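PDB 6X1J: probable intron-encoded endonuclease 1 from Wickerhamomyces canadensis, which cleaves DNA at a defined recognition sequence as a LAGLIDADG homing endonuclease, serving the homing of a mitochondrial 21S rRNA gene intron. Local coordinates for residues 179-190 with 201-211. Residues are numbered along the deposited sequence; the frame is centred on the assembly and turned at random.
Sequences INDLNIKFNLNC and IYIPNKDYELF
Asp207 grips Asn189 with both carboxylate oxygens. Its CB lies against the methyl CD2 of Leu188. Beyond it CG, set anti to its own carbonyl carbon (chi1 -80°), turns the carboxylate to the 179-190 segment. Asp207 OD2 accepts the backbone N-H of Asn189 (N to OD2 2.6 Å), on its syn side and somewhat out of the carboxylate plane. Asp207 OD1 takes Asn189 ND2 at 3.1 Å through its syn lone pair, the amide and carboxylate planes being 24° apart. The two bonds tie down the main chain at Asn189 and restrain the rotation of its amide. With an alanine here, that N-H would probably lose its mate and the amide would be freer to turn. Lys206 NZ comes across Asn189 CB, while Pro204 CD rests on Asn189 O at 3.4 Å. Next to Asp207, Leu188 CD2 meets Leu210 CD2 at 3.7 Å and approaches the edge of the Phe211 ring, one face of which carries Ile203 CD1. Cys190 CB packs on Ile201 CG2 at 3.8 Å, and Cys190 CA makes a CA-H...O contact with Tyr202 O. Ile201 CG1 also reaches Ile179 CG1 on the helix. The turn after helix 172-186 leads into edge strand 191-195, which pairs antiparallel with 198-203; helix 208-215 packs its start against Leu188, and helix 138-148 meets Leu182, Phe186, Ile201 and Phe211, the last through edge-to-face Phe145.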
loop_
_atom_site.group_PDB
_atom_site.type_symbol
_atom_site.label_atom_id
_atom_site.label_comp_id
_atom_site.label_asym_id
_atom_site.label_seq_id
_atom_site.Cartn_x
_atom_site.Cartn_y
_atom_site.Cartn_z
ATOM N N ILE A 179 -7.690 14.391 5.659
ATOM C CA ILE A 179 -6.893 15.580 6.062
ATOM C C ILE A 179 -7.341 15.975 7.465
ATOM O O ILE A 179 -6.468 16.152 8.327
ATOM C CB ILE A 179 -7.049 16.745 5.071
ATOM C CG1 ILE A 179 -6.349 16.472 3.734
ATOM C CG2 ILE A 179 -6.547 18.010 5.729
ATOM C CD1 ILE A 179 -6.870 17.322 2.623
ATOM N N ASN A 180 -8.656 16.094 7.677
ATOM C CA ASN A 180 -9.241 16.466 8.997
ATOM C C ASN A 180 -8.747 15.510 10.100
ATOM O O ASN A 180 -8.211 16.002 11.131
ATOM C CB ASN A 180 -10.772 16.496 8.971
ATOM C CG ASN A 180 -11.312 17.029 10.283
ATOM O OD1 ASN A 180 -11.634 16.248 11.175
ATOM N ND2 ASN A 180 -11.317 18.339 10.456
ATOM N N ASP A 181 -8.863 14.200 9.879
ATOM C CA ASP A 181 -8.580 13.167 10.921
ATOM C C ASP A 181 -7.074 12.932 11.084
ATOM O O ASP A 181 -6.597 12.763 12.260
ATOM C CB ASP A 181 -9.361 11.900 10.602
ATOM C CG ASP A 181 -10.855 12.158 10.616
ATOM O OD1 ASP A 181 -11.237 13.133 11.252
ATOM O OD2 ASP A 181 -11.605 11.439 9.929
ATOM N N LEU A 182 -6.311 12.990 9.974
ATOM C CA LEU A 182 -4.835 12.920 10.074
ATOM C C LEU A 182 -4.335 14.058 10.941
ATOM O O LEU A 182 -3.479 13.772 11.763
ATOM C CB LEU A 182 -4.180 12.993 8.697
ATOM C CG LEU A 182 -4.247 11.702 7.883
ATOM C CD1 LEU A 182 -3.822 11.978 6.447
ATOM C CD2 LEU A 182 -3.389 10.611 8.528
ATOM N N ASN A 183 -4.824 15.294 10.739
ATOM C CA ASN A 183 -4.301 16.486 11.451
ATOM C C ASN A 183 -4.606 16.372 12.961
ATOM O O ASN A 183 -3.755 16.782 13.779
ATOM C CB ASN A 183 -4.798 17.758 10.780
ATOM C CG ASN A 183 -4.065 18.102 9.492
ATOM O OD1 ASN A 183 -2.973 17.589 9.190
ATOM N ND2 ASN A 183 -4.645 19.034 8.753
ATOM N N ILE A 184 -5.743 15.777 13.339
ATOM C CA ILE A 184 -6.092 15.532 14.770
ATOM C C ILE A 184 -5.237 14.387 15.319
ATOM O O ILE A 184 -4.636 14.568 16.393
ATOM C CB ILE A 184 -7.604 15.280 14.924
ATOM C CG1 ILE A 184 -8.358 16.600 14.735
ATOM C CG2 ILE A 184 -7.932 14.611 16.265
ATOM C CD1 ILE A 184 -9.681 16.453 14.036
ATOM N N LYS A 185 -5.144 13.249 14.632
ATOM C CA LYS A 185 -4.442 12.071 15.246
ATOM C C LYS A 185 -2.911 12.238 15.325
ATOM O O LYS A 185 -2.350 11.789 16.323
ATOM C CB LYS A 185 -4.788 10.773 14.528
ATOM C CG LYS A 185 -4.282 9.535 15.253
ATOM C CD LYS A 185 -4.785 8.288 14.599
ATOM C CE LYS A 185 -4.481 7.044 15.392
ATOM N NZ LYS A 185 -5.115 5.939 14.660
ATOM N N PHE A 186 -2.238 12.844 14.334
ATOM C CA PHE A 186 -0.758 12.935 14.290
ATOM C C PHE A 186 -0.280 14.387 14.468
ATOM O O PHE A 186 0.931 14.628 14.419
ATOM C CB PHE A 186 -0.267 12.288 12.997
ATOM C CG PHE A 186 -0.695 10.856 12.852
ATOM C CD1 PHE A 186 -0.152 9.871 13.659
ATOM C CD2 PHE A 186 -1.638 10.489 11.909
ATOM C CE1 PHE A 186 -0.575 8.551 13.550
ATOM C CE2 PHE A 186 -2.053 9.174 11.799
ATOM C CZ PHE A 186 -1.520 8.206 12.619
ATOM N N ASN A 187 -1.210 15.300 14.731
ATOM C CA ASN A 187 -0.990 16.758 14.815
ATOM C C ASN A 187 -0.162 17.228 13.616
ATOM O O ASN A 187 0.851 17.867 13.798
ATOM C CB ASN A 187 -0.389 17.182 16.158
ATOM C CG ASN A 187 -0.795 18.607 16.488
ATOM O OD1 ASN A 187 -1.740 19.142 15.888
ATOM N ND2 ASN A 187 -0.066 19.242 17.396
ATOM N N LEU A 188 -0.647 16.952 12.422
ATOM C CA LEU A 188 -0.087 17.511 11.172
ATOM C C LEU A 188 -0.899 18.763 10.817
ATOM O O LEU A 188 -1.959 18.952 11.414
ATOM C CB LEU A 188 -0.216 16.445 10.083
ATOM C CG LEU A 188 0.714 15.241 10.248
ATOM C CD1 LEU A 188 0.289 14.150 9.276
ATOM C CD2 LEU A 188 2.161 15.662 10.024
ATOM N N ASN A 189 -0.456 19.484 9.794
ATOM C CA ASN A 189 -1.144 20.638 9.172
ATOM C C ASN A 189 -1.289 20.387 7.680
ATOM O O ASN A 189 -1.106 21.347 6.906
ATOM C CB ASN A 189 -0.388 21.935 9.414
ATOM C CG ASN A 189 -0.280 22.234 10.889
ATOM O OD1 ASN A 189 -1.206 22.828 11.448
ATOM N ND2 ASN A 189 0.802 21.778 11.516
ATOM N N CYS A 190 -1.635 19.165 7.307
ATOM C CA CYS A 190 -2.004 18.828 5.908
ATOM C C CYS A 190 -3.086 19.781 5.426
ATOM O O CYS A 190 -3.941 20.119 6.225
ATOM C CB CYS A 190 -2.640 17.448 5.782
ATOM S SG CYS A 190 -1.516 16.190 6.390
ATOM N N ILE A 201 -2.985 15.424 -1.002
ATOM C CA ILE A 201 -2.686 15.879 0.382
ATOM C C ILE A 201 -1.301 16.493 0.362
ATOM O O ILE A 201 -0.353 15.747 0.081
ATOM C CB ILE A 201 -2.790 14.707 1.373
ATOM C CG1 ILE A 201 -4.165 14.035 1.287
ATOM C CG2 ILE A 201 -2.472 15.156 2.797
ATOM C CD1 ILE A 201 -4.403 12.937 2.329
ATOM N N TYR A 202 -1.207 17.803 0.600
ATOM C CA TYR A 202 0.050 18.582 0.686
ATOM C C TYR A 202 0.445 18.556 2.157
ATOM O O TYR A 202 -0.415 18.894 3.025
ATOM C CB TYR A 202 -0.202 19.993 0.127
ATOM C CG TYR A 202 0.821 21.056 0.444
ATOM C CD1 TYR A 202 1.923 21.266 -0.378
ATOM C CD2 TYR A 202 0.671 21.896 1.539
ATOM C CE1 TYR A 202 2.857 22.256 -0.101
ATOM C CE2 TYR A 202 1.604 22.883 1.841
ATOM C CZ TYR A 202 2.698 23.073 1.010
ATOM O OH TYR A 202 3.631 24.028 1.298
ATOM N N ILE A 203 1.669 18.135 2.457
ATOM C CA ILE A 203 2.253 18.192 3.827
ATOM C C ILE A 203 3.280 19.310 3.837
ATOM O O ILE A 203 4.353 19.132 3.275
ATOM C CB ILE A 203 2.903 16.864 4.221
ATOM C CG1 ILE A 203 1.912 15.701 4.079
ATOM C CG2 ILE A 203 3.523 16.962 5.627
ATOM C CD1 ILE A 203 2.558 14.306 4.160
ATOM N N PRO A 204 3.008 20.449 4.524
ATOM C CA PRO A 204 3.823 21.653 4.371
ATOM C C PRO A 204 5.209 21.386 4.961
ATOM O O PRO A 204 5.330 20.459 5.746
ATOM C CB PRO A 204 3.075 22.688 5.216
ATOM C CG PRO A 204 2.505 21.818 6.344
ATOM C CD PRO A 204 1.993 20.607 5.594
ATOM N N ASN A 205 6.171 22.222 4.572
ATOM C CA ASN A 205 7.581 22.172 4.998
ATOM C C ASN A 205 7.685 22.137 6.522
ATOM O O ASN A 205 8.606 21.480 7.048
ATOM C CB ASN A 205 8.395 23.352 4.448
ATOM C CG ASN A 205 9.814 23.326 4.963
ATOM O OD1 ASN A 205 10.605 22.509 4.488
ATOM N ND2 ASN A 205 10.118 24.126 5.988
ATOM N N LYS A 206 6.823 22.863 7.210
ATOM C CA LYS A 206 6.977 22.990 8.680
ATOM C C LYS A 206 6.474 21.703 9.351
ATOM O O LYS A 206 6.777 21.553 10.558
ATOM C CB LYS A 206 6.242 24.232 9.180
ATOM C CG LYS A 206 4.728 24.147 9.258
ATOM C CD LYS A 206 4.119 25.511 9.518
ATOM C CE LYS A 206 2.728 25.466 10.095
ATOM N NZ LYS A 206 1.766 24.934 9.109
ATOM N N ASP A 207 5.789 20.799 8.619
ATOM C CA ASP A 207 5.465 19.436 9.147
ATOM C C ASP A 207 6.596 18.435 8.870
ATOM O O ASP A 207 6.505 17.283 9.360
ATOM C CB ASP A 207 4.163 18.875 8.570
ATOM C CG ASP A 207 2.936 19.427 9.253
ATOM O OD1 ASP A 207 3.111 19.999 10.356
ATOM O OD2 ASP A 207 1.835 19.296 8.671
ATOM N N TYR A 208 7.660 18.825 8.170
ATOM C CA TYR A 208 8.673 17.835 7.685
ATOM C C TYR A 208 9.320 17.057 8.832
ATOM O O TYR A 208 9.354 15.846 8.713
ATOM C CB TYR A 208 9.817 18.445 6.876
ATOM C CG TYR A 208 10.786 17.389 6.409
ATOM C CD1 TYR A 208 10.482 16.579 5.328
ATOM C CD2 TYR A 208 11.976 17.159 7.073
ATOM C CE1 TYR A 208 11.356 15.598 4.892
ATOM C CE2 TYR A 208 12.859 16.172 6.656
ATOM C CZ TYR A 208 12.554 15.392 5.551
ATOM O OH TYR A 208 13.401 14.400 5.122
ATOM N N GLU A 209 9.831 17.715 9.886
ATOM C CA GLU A 209 10.547 17.027 10.994
ATOM C C GLU A 209 9.581 16.040 11.665
ATOM O O GLU A 209 9.991 14.890 11.866
ATOM C CB GLU A 209 11.203 18.002 11.977
ATOM C CG GLU A 209 12.570 18.541 11.522
ATOM C CD GLU A 209 13.601 17.552 10.966
ATOM O OE1 GLU A 209 14.037 16.632 11.706
ATOM O OE2 GLU A 209 13.988 17.705 9.783
ATOM N N LEU A 210 8.314 16.420 11.846
ATOM C CA LEU A 210 7.277 15.591 12.510
ATOM C C LEU A 210 7.043 14.348 11.654
ATOM O O LEU A 210 7.152 13.234 12.195
ATOM C CB LEU A 210 5.981 16.398 12.689
ATOM C CG LEU A 210 4.740 15.604 13.133
ATOM C CD1 LEU A 210 5.010 14.869 14.435
ATOM C CD2 LEU A 210 3.539 16.522 13.306
ATOM N N PHE A 211 6.755 14.543 10.365
ATOM C CA PHE A 211 6.370 13.450 9.440
ATOM C C PHE A 211 7.525 12.458 9.367
ATOM O O PHE A 211 7.376 11.271 9.685
ATOM C CB PHE A 211 6.030 13.996 8.068
ATOM C CG PHE A 211 5.406 12.981 7.153
ATOM C CD1 PHE A 211 4.064 12.657 7.268
ATOM C CD2 PHE A 211 6.154 12.353 6.184
ATOM C CE1 PHE A 211 3.470 11.754 6.397
ATOM C CE2 PHE A 211 5.570 11.423 5.331
ATOM C CZ PHE A 211 4.224 11.149 5.419
#